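Phospholipase/Carboxylesterase (Haliangium ochraceum, PDB 4Q82) probably hydrolyses ester bonds as a serine-dependent phospholipase or carboxylesterase of the alpha/beta-hydrolase type, with substrate unknown. Local coordinates at residues 51-56 against 110-115; 89-94 against 103-108; 172-177 against 182-187; 204-209 against 234-239; 246-251 against 262-267. All coordinates share one frame; numbering follows the deposited sequence.

Contact 1 opens first and spans the longest loop, bringing helix 107-113 back to the N-terminal edge strand 53-56. Contact 2 opens and closes within it: it joins the turns beyond strand 80-86 to the lead-in of the same helix, and the two touch where Arg110 NH1 meets Ala105 O. Contacts 3, 4 and 5 follow in series. Contact 3 ties helix 167-178 to the start of strand 186-190, contact 4 fastens the approach to strand 210-215 to the end of helix 224-235, and contact 5 sets the loop between helices 257-260 and 268-273 against edge strand 243-248. Contacts 3 and 4 touch through Ala187 N and Pro209 O; contact 1 lies across the chain's centre from both.

Contact 1: 51-56 against 110-115; sequences ARLSVR and RYIERD
In what looks like an alpha/beta-hydrolase fold, Leu53 meets Ile112 and Glu113 without any flat group between them; the flat groups stand to the sides. On the helix, the guanidinium of Arg110 carries CZ of Arg114 over one face, 3.3 Å above its plane and displaced to the rim, and has Tyr111 CE1 at its edge, in plane. In turn, Arg110 NH2 sits over the centre of the Arg114 guanidinium. Arg110 CD also lies on one face of the Tyr111 ring, and Arg110 NH1 is hydrogen-bonded to Ala105 O. On the strand, Ser54 CB rests against one face of the Arg56 guanidinium, which forms a salt bridge with Glu69.

The contact sets the end of helix 107-113 beside the edge strand 53-56. Leu53 does the work for the strand. Its CG stands anti to the backbone N (chi1 176°), which sends the fork toward the helix, where the branches separate. CD1 and CB face Ile112, with Leu53 CB 3.9 Å from Ile112 CG2, while CD2 takes the Glu113 side. The Glu113 chain bends at chi2 (-91°), so that its aliphatic part packs and its carboxylate leads off. Trp68 and Tyr70 of the neighbouring strand pack against Leu53 and Ile112 respectively. The helix stops in a Schellman motif, with Asp115 at positive phi as the C-prime residue and Asp115 N bonded to Ile112 O at 3.2 Å. Glu113 uses both CB and CG here, each 3.8 Å from Leu53 CD2.

Contact 2: 89-94 against 103-108; sequences IGENGD and VLANGP
Glu91 and Val103 mark the closest backbone approach, CA to CA 5.4 Å, just after a short 3-10 turn in which Asn92 N bonds to Ile89 O. The setting is the loop that follows strand 80-86 in an apparent alpha/beta-hydrolase fold. Ile89 N binds atom OD2 of the sulfonylated serine at position 165, consistent with an oxyanion hole.

Glu91 carries most of the contact. Its CG lies beside the backbone N (chi1 -72°), and a bend at chi2 brings CG and OE2 alongside the Ala105 methyl, with Glu91 CG 4.0 Å from Ala105 CB. Asn106 comes across the end of this chain at about a right angle, its amide plane turned 88° from the carboxylate. Two acceptors face each other there, so the approach is a contact and not a hydrogen bond. On the other flank Val103 CG2 lies 4.0 Å from Glu91 O, which accepts from Gln129 NE2; Val103 itself packs on Trp68 and Gln129. Next along, Asn92 ties this loop to another through its ND2, which bonds Gly132 O and Gly134 O. The nearest polar approach across the contact is Glu91 OE1 to Asn106 OD1, 3.4 Å.

Contact 3: 172-177 against 182-187; sequences WNYLRA and TPIAAA
Tyr174 and Thr182 supply the polar link: Tyr174 OH and Thr182 OG1 are hydrogen-bonded at 2.7 Å, and either could be the donor. The threonine oxygen lies at the edge of the phenol ring, near its plane. OG1 is swung opposite the backbone N (chi1 -177°), which lets it serve two partners, for it also accepts from Ile184 N at 3.2 Å with a nearly straight N-H approach of 172°. That second bond closes an ST turn, and together the two grip a buried hydroxyl, which would help hold its rotation. Pro183 CD also touches the phenol oxygen, 3.5 Å from Tyr174 OH.

Among the apolar contacts, Ile184 CG2 approaches the ring obliquely, 4.2 Å from Tyr174 CE2. Leu175 and Ile184 cross at about a right angle and meet by their branch ends, Leu175 CD2 3.9 Å from Ile184 CD1. Leu161 packs against both Tyr174 and Ile184.

Helix 167-178 links the neighbouring parallel strands 158-163 and 186-190, so this is the returning leg of a beta-alpha-beta crossover, the one whose strand-to-helix turn carries the modified serine at 165, consistent with the nucleophile elbow of alpha/beta hydrolases.

Contact 4: 204-209 against 234-239; sequences DLAQVP and IACAQP
Ala206 sets its methyl against the side chain of Cys236, with Ala206 CB 3.8 Å from Cys236 CB and 4.0 Å from Cys236 SG. Both residues point their CB at the other segment, and their CA atoms lie 6.8 Å apart. Cys236 places its sulfur beside the backbone N, opposite the carbonyl carbon (chi1 -72°). From there SG continues into the disulfide with Cys203, just ahead of the 204-209 segment. The methyl of Ala206 therefore packs along the flank of a covalent cross-link, and Leu233 of helix 224-235 also touches it.

The backbones differ sharply. Residues 204-207 coil as a 3-10 segment, and Val208 N bonds to Leu205 O at 3.1 Å as the chain leaves it. Opposite, helix 224-235 has just ended, and Cys236 to Pro239 run in an extended conformation close to polyproline II, with a cis peptide before Pro239. Arg240 braces this stretch: its NE bonds Cys236 O, its NH2 bonds Ile234 O, and its backbone N bonds Gln238 OE1. The Gln207 chain, bent at chi2 (-59°), lies close to Pro239 at the solvent-exposed margin, while the two CA atoms stay 8.4 Å apart. A backbone hydrogen bond joins Ala206 to Ala241, just past the second segment.

The result is a disulfide-linked pair of loops at the periphery of the alpha/beta-hydrolase-like fold, where the loop entering strand 210-215 meets the one leading from helix 224-235 to edge strand 243-248.

Contact 5: 246-251 against 262-267; sequences TVYEGV and LSAGHD
Thr246 and Tyr248, two residues apart on edge strand 243-248, together receive His266 from the loop that leads into helix 268-273, the last helix of this alpha/beta-hydrolase-like fold. Conformation decides which atoms meet. Thr246 turns its methyl anti to the backbone N and its hydroxyl beside it (chi1 -69°), so CG2 comes over one face of the imidazole while OG1 takes a hydrogen bond from Trp211 NE1. The methyl makes a CH-pi contact: Thr246 CG2 is 3.8 Å from the centroid of the His266 ring and 27° off its normal, displaced toward NE2. The same CG2 also lies 3.7 Å above one face of the Tyr248 ring, toward its rim, so the one methyl touches both rings.

Tyr248 and His266 both hold their rings beside the backbone N and approach from opposite directions. The ring planes meet at 67° with centroids 5.8 Å apart, an oblique pairing that is neither stack nor T-shape. The phenol is also held by a hydrogen bond between its OH and Thr259 OG1 and by a cation-pi contact with Arg258. Ala264 gives the third contact, its methyl CB 3.7 Å from Tyr248 CE1. It sits in a type I turn from Leu262 to Gly265, in which Gly265 N bonds to Leu262 O. Just past His266, Asp267 N-caps the helix through OD1 to Ala270 N. The imidazole atom nearest the phenol oxygen is CD2: His266 CD2 lies 3.6 Å from Tyr248 OH.

Contact 1: 51-56 against 110-115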
# COMPACT_ATOMS: atom_id res chain seq x y z
N ALA A 51 -13.13 15.37 4.47
CA ALA A 51 -13.84 16.21 3.52
C ALA A 51 -13.55 15.80 2.08
O ALA A 51 -14.34 16.08 1.19
CB ALA A 51 -13.47 17.67 3.73
N ARG A 52 -12.43 15.12 1.85
CA ARG A 52 -12.07 14.73 0.49
C ARG A 52 -12.04 13.22 0.32
O ARG A 52 -11.38 12.70 -0.57
CB ARG A 52 -10.71 15.33 0.11
CG ARG A 52 -10.69 16.88 0.12
CD ARG A 52 -9.28 17.44 -0.10
NE ARG A 52 -8.38 16.99 0.97
CZ ARG A 52 -8.26 17.59 2.15
NH1 ARG A 52 -8.97 18.68 2.43
NH2 ARG A 52 -7.44 17.09 3.05
N LEU A 53 -12.77 12.52 1.18
CA LEU A 53 -12.90 11.06 1.09
C LEU A 53 -14.23 10.70 0.46
O LEU A 53 -15.28 11.10 0.97
CB LEU A 53 -12.80 10.45 2.48
CG LEU A 53 -13.02 8.93 2.57
CD1 LEU A 53 -11.87 8.22 1.84
CD2 LEU A 53 -13.09 8.51 4.03
N SER A 54 -14.20 9.97 -0.66
CA SER A 54 -15.43 9.60 -1.38
C SER A 54 -15.50 8.11 -1.65
O SER A 54 -14.50 7.50 -2.04
CB SER A 54 -15.53 10.34 -2.71
OG SER A 54 -15.45 11.74 -2.52
N VAL A 55 -16.68 7.52 -1.47
CA VAL A 55 -16.89 6.11 -1.75
C VAL A 55 -17.12 5.94 -3.25
O VAL A 55 -17.84 6.72 -3.89
CB VAL A 55 -18.07 5.54 -0.93
CG1 VAL A 55 -19.42 6.02 -1.48
CG2 VAL A 55 -18.01 4.01 -0.85
N ARG A 56 -16.49 4.93 -3.83
CA ARG A 56 -16.63 4.66 -5.26
C ARG A 56 -17.00 3.20 -5.44
O ARG A 56 -16.14 2.35 -5.67
CB ARG A 56 -15.34 4.98 -6.01
CG ARG A 56 -14.88 6.42 -5.85
CD ARG A 56 -15.76 7.38 -6.67
NE ARG A 56 -15.29 8.75 -6.50
CZ ARG A 56 -16.07 9.82 -6.43
NH1 ARG A 56 -17.39 9.70 -6.53
NH2 ARG A 56 -15.54 11.03 -6.27
N ARG A 110 -8.62 4.41 7.36
CA ARG A 110 -9.04 4.65 8.74
C ARG A 110 -8.67 6.07 9.19
O ARG A 110 -9.53 6.83 9.67
CB ARG A 110 -8.40 3.62 9.69
CG ARG A 110 -8.64 3.91 11.17
CD ARG A 110 -7.70 3.08 12.05
NE ARG A 110 -7.87 3.41 13.46
CZ ARG A 110 -8.77 2.85 14.26
NH1 ARG A 110 -9.60 1.91 13.79
NH2 ARG A 110 -8.84 3.21 15.53
N TYR A 111 -7.40 6.43 9.02
CA TYR A 111 -6.93 7.74 9.50
C TYR A 111 -7.54 8.85 8.69
O TYR A 111 -7.89 9.91 9.24
CB TYR A 111 -5.39 7.81 9.47
CG TYR A 111 -4.86 6.67 10.31
CD1 TYR A 111 -5.07 6.64 11.70
CD2 TYR A 111 -4.24 5.58 9.72
CE1 TYR A 111 -4.66 5.55 12.47
CE2 TYR A 111 -3.82 4.50 10.47
CZ TYR A 111 -4.04 4.49 11.85
OH TYR A 111 -3.63 3.39 12.59
N ILE A 112 -7.70 8.63 7.39
CA ILE A 112 -8.36 9.65 6.55
C ILE A 112 -9.79 9.89 7.02
O ILE A 112 -10.23 11.05 7.17
CB ILE A 112 -8.36 9.24 5.07
CG1 ILE A 112 -6.93 9.34 4.53
CG2 ILE A 112 -9.36 10.13 4.24
CD1 ILE A 112 -6.70 8.45 3.29
N GLU A 113 -10.53 8.81 7.26
CA GLU A 113 -11.93 8.96 7.64
C GLU A 113 -12.06 9.68 8.99
O GLU A 113 -13.03 10.39 9.24
CB GLU A 113 -12.63 7.59 7.68
CG GLU A 113 -14.15 7.70 7.62
CD GLU A 113 -14.76 7.79 8.98
OE1 GLU A 113 -14.08 7.38 9.96
OE2 GLU A 113 -15.91 8.27 9.09
N ARG A 114 -11.07 9.48 9.85
CA ARG A 114 -11.09 10.04 11.21
C ARG A 114 -10.46 11.43 11.32
O ARG A 114 -10.25 11.90 12.43
CB ARG A 114 -10.36 9.10 12.16
CG ARG A 114 -11.11 7.81 12.35
CD ARG A 114 -10.35 6.87 13.25
NE ARG A 114 -11.02 5.57 13.26
CZ ARG A 114 -11.53 5.00 14.35
NH1 ARG A 114 -11.43 5.61 15.52
NH2 ARG A 114 -12.12 3.81 14.26
N ASP A 115 -10.14 12.04 10.18
CA ASP A 115 -9.44 13.33 10.14
C ASP A 115 -8.09 13.30 10.86
O ASP A 115 -7.66 14.32 11.42
CB ASP A 115 -10.32 14.44 10.74
CG ASP A 115 -11.57 14.66 9.94
OD1 ASP A 115 -11.55 14.41 8.71
OD2 ASP A 115 -12.58 15.09 10.53

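Contact 2: 89-94 against 103-108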
# COMPACT_ATOMS: atom_id res chain seq x y z
N ILE A 89 -7.57 -9.49 5.26
CA ILE A 89 -8.65 -10.43 4.89
C ILE A 89 -9.97 -10.16 5.64
O ILE A 89 -11.08 -10.45 5.13
CB ILE A 89 -8.18 -11.90 5.09
CG1 ILE A 89 -8.97 -12.88 4.23
CG2 ILE A 89 -8.19 -12.27 6.58
CD1 ILE A 89 -8.31 -14.27 4.17
N GLY A 90 -9.88 -9.59 6.83
CA GLY A 90 -11.07 -9.31 7.62
C GLY A 90 -11.97 -8.29 6.96
O GLY A 90 -13.17 -8.19 7.25
N GLU A 91 -11.40 -7.51 6.06
CA GLU A 91 -12.15 -6.43 5.47
C GLU A 91 -12.59 -6.73 4.02
O GLU A 91 -13.08 -5.83 3.34
CB GLU A 91 -11.31 -5.14 5.55
CG GLU A 91 -11.21 -4.59 6.97
CD GLU A 91 -10.44 -5.49 7.94
OE1 GLU A 91 -9.27 -5.81 7.68
OE2 GLU A 91 -11.03 -5.90 8.97
N ASN A 92 -12.44 -7.99 3.58
CA ASN A 92 -12.97 -8.42 2.28
C ASN A 92 -14.48 -8.11 2.19
O ASN A 92 -15.20 -8.20 3.19
CB ASN A 92 -12.77 -9.92 2.03
CG ASN A 92 -11.32 -10.30 1.70
OD1 ASN A 92 -10.40 -9.46 1.74
ND2 ASN A 92 -11.10 -11.58 1.42
N GLY A 93 -14.96 -7.76 1.01
CA GLY A 93 -16.40 -7.53 0.84
C GLY A 93 -16.73 -7.31 -0.62
O GLY A 93 -15.81 -7.33 -1.45
N ASP A 94 -18.00 -7.06 -0.95
CA ASP A 94 -18.38 -7.13 -2.36
C ASP A 94 -18.21 -5.82 -3.12
O ASP A 94 -18.64 -5.72 -4.28
CB ASP A 94 -19.83 -7.64 -2.50
CG ASP A 94 -20.86 -6.70 -1.87
OD1 ASP A 94 -20.55 -5.52 -1.58
OD2 ASP A 94 -22.01 -7.16 -1.67
N VAL A 103 -13.63 -1.47 4.95
CA VAL A 103 -12.26 -1.11 4.59
C VAL A 103 -11.76 0.06 5.44
O VAL A 103 -10.54 0.27 5.57
CB VAL A 103 -12.15 -0.80 3.05
CG1 VAL A 103 -10.76 -0.33 2.65
CG2 VAL A 103 -12.56 -2.02 2.21
N LEU A 104 -12.67 0.79 6.08
CA LEU A 104 -12.26 1.90 6.94
C LEU A 104 -11.62 1.45 8.27
O LEU A 104 -11.15 2.29 9.04
CB LEU A 104 -13.45 2.82 7.25
CG LEU A 104 -14.18 3.42 6.05
CD1 LEU A 104 -15.36 4.26 6.55
CD2 LEU A 104 -13.20 4.27 5.22
N ALA A 105 -11.60 0.14 8.52
CA ALA A 105 -11.14 -0.39 9.81
C ALA A 105 -9.66 -0.12 10.10
O ALA A 105 -9.28 0.18 11.24
CB ALA A 105 -11.39 -1.88 9.88
N ASN A 106 -8.83 -0.24 9.08
CA ASN A 106 -7.38 -0.17 9.28
C ASN A 106 -6.69 0.65 8.21
O ASN A 106 -7.21 0.81 7.11
CB ASN A 106 -6.72 -1.58 9.24
CG ASN A 106 -7.32 -2.55 10.21
OD1 ASN A 106 -7.74 -3.67 9.84
ND2 ASN A 106 -7.33 -2.17 11.48
N GLY A 107 -5.48 1.10 8.50
CA GLY A 107 -4.65 1.65 7.45
C GLY A 107 -5.01 3.08 7.08
O GLY A 107 -5.80 3.73 7.76
N PRO A 108 -4.42 3.59 5.99
CA PRO A 108 -4.68 4.96 5.54
C PRO A 108 -6.17 5.35 5.54
O PRO A 108 -6.46 6.44 6.05
CB PRO A 108 -4.10 4.98 4.13
CG PRO A 108 -2.88 4.08 4.26
CD PRO A 108 -3.41 2.92 5.14

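Contact 3: 172-177 against 182-187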
# COMPACT_ATOMS: atom_id res chain seq x y z
N TRP A 172 3.10 -8.56 -2.56
CA TRP A 172 4.30 -9.34 -2.82
C TRP A 172 4.12 -10.22 -4.05
O TRP A 172 5.02 -10.32 -4.90
CB TRP A 172 4.66 -10.22 -1.61
CG TRP A 172 5.41 -9.55 -0.46
CD1 TRP A 172 4.94 -9.31 0.80
CD2 TRP A 172 6.79 -9.09 -0.47
NE1 TRP A 172 5.93 -8.74 1.58
CE2 TRP A 172 7.07 -8.60 0.83
CE3 TRP A 172 7.81 -9.09 -1.43
CZ2 TRP A 172 8.32 -8.10 1.19
CZ3 TRP A 172 9.06 -8.57 -1.08
CH2 TRP A 172 9.30 -8.07 0.21
N ASN A 173 2.95 -10.85 -4.16
CA ASN A 173 2.71 -11.72 -5.32
C ASN A 173 2.61 -10.91 -6.60
O ASN A 173 2.96 -11.39 -7.69
CB ASN A 173 1.44 -12.53 -5.10
CG ASN A 173 1.70 -13.73 -4.23
OD1 ASN A 173 2.81 -14.28 -4.23
ND2 ASN A 173 0.68 -14.17 -3.50
N TYR A 174 2.11 -9.69 -6.46
CA TYR A 174 2.05 -8.76 -7.60
C TYR A 174 3.46 -8.49 -8.12
O TYR A 174 3.70 -8.51 -9.34
CB TYR A 174 1.36 -7.45 -7.19
CG TYR A 174 1.68 -6.30 -8.12
CD1 TYR A 174 1.05 -6.19 -9.37
CD2 TYR A 174 2.62 -5.33 -7.76
CE1 TYR A 174 1.36 -5.15 -10.24
CE2 TYR A 174 2.94 -4.27 -8.64
CZ TYR A 174 2.30 -4.18 -9.86
OH TYR A 174 2.60 -3.14 -10.73
N LEU A 175 4.38 -8.23 -7.19
CA LEU A 175 5.77 -7.99 -7.57
C LEU A 175 6.39 -9.25 -8.18
O LEU A 175 7.17 -9.18 -9.12
CB LEU A 175 6.58 -7.51 -6.37
CG LEU A 175 6.28 -6.09 -5.90
CD1 LEU A 175 7.03 -5.80 -4.59
CD2 LEU A 175 6.65 -5.08 -6.98
N ARG A 176 6.04 -10.41 -7.65
CA ARG A 176 6.59 -11.64 -8.21
C ARG A 176 6.16 -11.83 -9.67
O ARG A 176 6.97 -12.24 -10.53
CB ARG A 176 6.15 -12.85 -7.39
CG ARG A 176 6.73 -14.13 -7.96
CD ARG A 176 6.22 -15.38 -7.28
NE ARG A 176 6.87 -16.55 -7.87
CZ ARG A 176 6.53 -17.80 -7.62
NH1 ARG A 176 5.53 -18.06 -6.79
NH2 ARG A 176 7.19 -18.80 -8.20
N ALA A 177 4.91 -11.51 -9.95
CA ALA A 177 4.37 -11.75 -11.29
C ALA A 177 4.79 -10.67 -12.27
O ALA A 177 5.00 -10.95 -13.45
CB ALA A 177 2.84 -11.83 -11.25
N THR A 182 6.32 -3.64 -13.76
CA THR A 182 5.66 -2.76 -12.79
C THR A 182 6.10 -1.31 -12.90
O THR A 182 7.29 -1.00 -13.02
CB THR A 182 5.88 -3.23 -11.34
OG1 THR A 182 5.14 -2.37 -10.46
CG2 THR A 182 7.35 -3.19 -10.94
N PRO A 183 5.13 -0.40 -12.89
CA PRO A 183 5.40 1.04 -12.86
C PRO A 183 5.68 1.59 -11.46
O PRO A 183 5.98 2.79 -11.37
CB PRO A 183 4.10 1.63 -13.40
CG PRO A 183 3.05 0.70 -12.84
CD PRO A 183 3.68 -0.68 -12.95
N ILE A 184 5.60 0.79 -10.39
CA ILE A 184 5.64 1.41 -9.06
C ILE A 184 7.04 1.92 -8.70
O ILE A 184 8.05 1.42 -9.21
CB ILE A 184 5.13 0.47 -7.92
CG1 ILE A 184 6.12 -0.64 -7.57
CG2 ILE A 184 3.77 -0.12 -8.28
CD1 ILE A 184 5.78 -1.34 -6.23
N ALA A 185 7.08 2.95 -7.86
CA ALA A 185 8.30 3.56 -7.38
C ALA A 185 8.80 2.98 -6.06
O ALA A 185 9.98 3.07 -5.76
CB ALA A 185 8.10 5.07 -7.22
N ALA A 186 7.89 2.43 -5.25
CA ALA A 186 8.25 1.86 -3.93
C ALA A 186 7.05 1.16 -3.31
O ALA A 186 5.91 1.41 -3.70
CB ALA A 186 8.74 2.94 -2.97
N ALA A 187 7.33 0.30 -2.33
CA ALA A 187 6.27 -0.39 -1.58
C ALA A 187 6.56 -0.42 -0.09
O ALA A 187 7.71 -0.54 0.34
CB ALA A 187 6.09 -1.86 -2.11

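Contact 4: 204-209 against 234-239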
# COMPACT_ATOMS: atom_id res chain seq x y z
N ASP A 204 17.21 -9.47 -8.45
CA ASP A 204 16.41 -8.72 -9.43
C ASP A 204 15.30 -7.93 -8.73
O ASP A 204 14.95 -6.83 -9.15
CB ASP A 204 15.80 -9.64 -10.48
CG ASP A 204 16.85 -10.29 -11.39
OD1 ASP A 204 18.03 -9.89 -11.34
OD2 ASP A 204 16.47 -11.18 -12.18
N LEU A 205 14.75 -8.50 -7.66
CA LEU A 205 13.69 -7.83 -6.92
C LEU A 205 14.23 -6.60 -6.19
O LEU A 205 13.47 -5.69 -5.87
CB LEU A 205 13.06 -8.81 -5.94
CG LEU A 205 11.90 -8.36 -5.06
CD1 LEU A 205 10.75 -7.85 -5.89
CD2 LEU A 205 11.46 -9.54 -4.23
N ALA A 206 15.53 -6.55 -5.96
CA ALA A 206 16.12 -5.45 -5.19
C ALA A 206 16.15 -4.13 -5.97
O ALA A 206 16.56 -3.09 -5.44
CB ALA A 206 17.52 -5.82 -4.72
N GLN A 207 15.70 -4.17 -7.22
CA GLN A 207 15.57 -2.94 -7.99
C GLN A 207 14.32 -2.13 -7.62
O GLN A 207 14.19 -0.97 -7.99
CB GLN A 207 15.58 -3.27 -9.48
CG GLN A 207 16.94 -3.78 -9.98
CD GLN A 207 18.06 -2.78 -9.74
OE1 GLN A 207 19.06 -3.08 -9.08
NE2 GLN A 207 17.91 -1.58 -10.30
N VAL A 208 13.41 -2.75 -6.88
CA VAL A 208 12.25 -2.05 -6.33
C VAL A 208 12.48 -1.70 -4.86
O VAL A 208 12.79 -2.59 -4.08
CB VAL A 208 10.98 -2.92 -6.44
CG1 VAL A 208 9.80 -2.21 -5.84
CG2 VAL A 208 10.71 -3.28 -7.89
N PRO A 209 12.35 -0.42 -4.48
CA PRO A 209 12.56 -0.07 -3.08
C PRO A 209 11.41 -0.62 -2.23
O PRO A 209 10.25 -0.38 -2.58
CB PRO A 209 12.56 1.47 -3.07
CG PRO A 209 12.66 1.89 -4.51
CD PRO A 209 12.08 0.76 -5.33
N ILE A 234 18.33 -6.72 1.32
CA ILE A 234 19.34 -5.85 1.94
C ILE A 234 20.75 -6.34 1.62
O ILE A 234 21.65 -5.54 1.39
CB ILE A 234 19.11 -5.74 3.47
CG1 ILE A 234 17.90 -4.84 3.75
CG2 ILE A 234 20.32 -5.17 4.20
CD1 ILE A 234 17.34 -4.96 5.14
N ALA A 235 20.93 -7.66 1.58
CA ALA A 235 22.25 -8.23 1.29
C ALA A 235 22.64 -8.08 -0.19
O ALA A 235 23.82 -8.23 -0.54
CB ALA A 235 22.29 -9.71 1.70
N CYS A 236 21.67 -7.77 -1.05
CA CYS A 236 21.97 -7.63 -2.47
C CYS A 236 22.93 -6.47 -2.71
O CYS A 236 22.80 -5.41 -2.10
CB CYS A 236 20.69 -7.43 -3.29
SG CYS A 236 19.69 -8.94 -3.41
N ALA A 237 23.89 -6.70 -3.60
CA ALA A 237 24.94 -5.72 -3.88
C ALA A 237 24.41 -4.43 -4.51
O ALA A 237 23.41 -4.45 -5.24
CB ALA A 237 26.01 -6.35 -4.79
N GLN A 238 25.08 -3.32 -4.22
CA GLN A 238 24.86 -2.07 -4.96
C GLN A 238 25.38 -2.25 -6.38
O GLN A 238 26.30 -3.03 -6.60
CB GLN A 238 25.56 -0.90 -4.26
CG GLN A 238 24.96 -0.58 -2.90
CD GLN A 238 23.58 0.04 -3.02
OE1 GLN A 238 23.16 0.45 -4.10
NE2 GLN A 238 22.86 0.11 -1.90
N PRO A 239 24.78 -1.56 -7.36
CA PRO A 239 23.65 -0.63 -7.24
C PRO A 239 22.31 -1.35 -7.07
O PRO A 239 22.01 -2.27 -7.82
CB PRO A 239 23.67 0.11 -8.57
CG PRO A 239 24.21 -0.91 -9.53
CD PRO A 239 25.22 -1.71 -8.76

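Contact 5: 246-251 against 262-267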
# COMPACT_ATOMS: atom_id res chain seq x y z
N THR A 246 11.78 -3.57 9.33
CA THR A 246 11.45 -3.17 10.69
C THR A 246 10.79 -4.34 11.36
O THR A 246 9.78 -4.82 10.86
CB THR A 246 10.53 -1.96 10.72
OG1 THR A 246 11.27 -0.83 10.25
CG2 THR A 246 10.02 -1.67 12.15
N VAL A 247 11.37 -4.80 12.46
CA VAL A 247 10.78 -5.92 13.20
C VAL A 247 10.38 -5.42 14.58
O VAL A 247 11.21 -4.92 15.34
CB VAL A 247 11.76 -7.09 13.35
CG1 VAL A 247 11.14 -8.22 14.21
CG2 VAL A 247 12.11 -7.65 11.95
N TYR A 248 9.10 -5.54 14.89
CA TYR A 248 8.60 -5.08 16.16
C TYR A 248 8.70 -6.22 17.14
O TYR A 248 7.99 -7.22 17.00
CB TYR A 248 7.17 -4.60 16.00
CG TYR A 248 6.95 -3.40 15.09
CD1 TYR A 248 7.51 -2.16 15.38
CD2 TYR A 248 6.10 -3.51 13.97
CE1 TYR A 248 7.24 -1.05 14.58
CE2 TYR A 248 5.83 -2.40 13.14
CZ TYR A 248 6.41 -1.18 13.47
OH TYR A 248 6.15 -0.07 12.69
N GLU A 249 9.59 -6.11 18.12
CA GLU A 249 9.79 -7.25 19.03
C GLU A 249 8.66 -7.43 20.03
O GLU A 249 8.17 -6.48 20.65
CB GLU A 249 11.15 -7.13 19.74
CG GLU A 249 12.31 -7.20 18.74
CD GLU A 249 13.64 -7.66 19.34
OE1 GLU A 249 14.61 -7.75 18.57
OE2 GLU A 249 13.71 -7.95 20.56
N GLY A 250 8.18 -8.68 20.12
CA GLY A 250 7.07 -9.01 21.00
C GLY A 250 5.68 -8.69 20.48
O GLY A 250 4.68 -8.88 21.18
N VAL A 251 5.60 -8.22 19.24
CA VAL A 251 4.34 -7.71 18.69
C VAL A 251 3.70 -8.82 17.83
O VAL A 251 4.41 -9.56 17.14
CB VAL A 251 4.60 -6.42 17.85
CG1 VAL A 251 3.37 -6.01 17.01
CG2 VAL A 251 5.08 -5.25 18.78
N LEU A 262 2.11 6.25 12.51
CA LEU A 262 3.40 6.79 13.01
C LEU A 262 3.56 6.78 14.54
O LEU A 262 4.45 7.47 15.06
CB LEU A 262 3.64 8.24 12.51
CG LEU A 262 3.51 8.46 11.00
CD1 LEU A 262 3.99 9.87 10.59
CD2 LEU A 262 4.29 7.40 10.24
N SER A 263 2.73 6.04 15.26
CA SER A 263 2.94 5.93 16.70
C SER A 263 4.29 5.23 17.00
O SER A 263 4.88 5.49 18.05
CB SER A 263 1.80 5.19 17.41
OG SER A 263 1.73 3.84 16.99
N ALA A 264 4.75 4.37 16.10
CA ALA A 264 6.06 3.69 16.29
C ALA A 264 7.24 4.52 15.74
O ALA A 264 8.40 4.10 15.86
CB ALA A 264 6.06 2.29 15.64
N GLY A 265 6.95 5.67 15.16
CA GLY A 265 8.02 6.59 14.77
C GLY A 265 8.77 6.21 13.50
O GLY A 265 9.86 6.74 13.27
N HIS A 266 8.21 5.32 12.67
CA HIS A 266 8.78 5.01 11.37
C HIS A 266 8.07 5.80 10.27
O HIS A 266 6.93 5.49 9.91
CB HIS A 266 8.69 3.53 11.07
CG HIS A 266 9.47 2.69 12.04
ND1 HIS A 266 10.84 2.53 11.95
CD2 HIS A 266 9.08 1.99 13.14
CE1 HIS A 266 11.26 1.75 12.93
NE2 HIS A 266 10.21 1.40 13.67
N ASP A 267 8.74 6.82 9.75
CA ASP A 267 8.01 7.73 8.84
C ASP A 267 8.00 7.16 7.44
O ASP A 267 8.83 7.52 6.57
CB ASP A 267 8.60 9.14 8.85
CG ASP A 267 7.70 10.15 8.11
OD1 ASP A 267 6.76 9.74 7.37
OD2 ASP A 267 7.93 11.36 8.26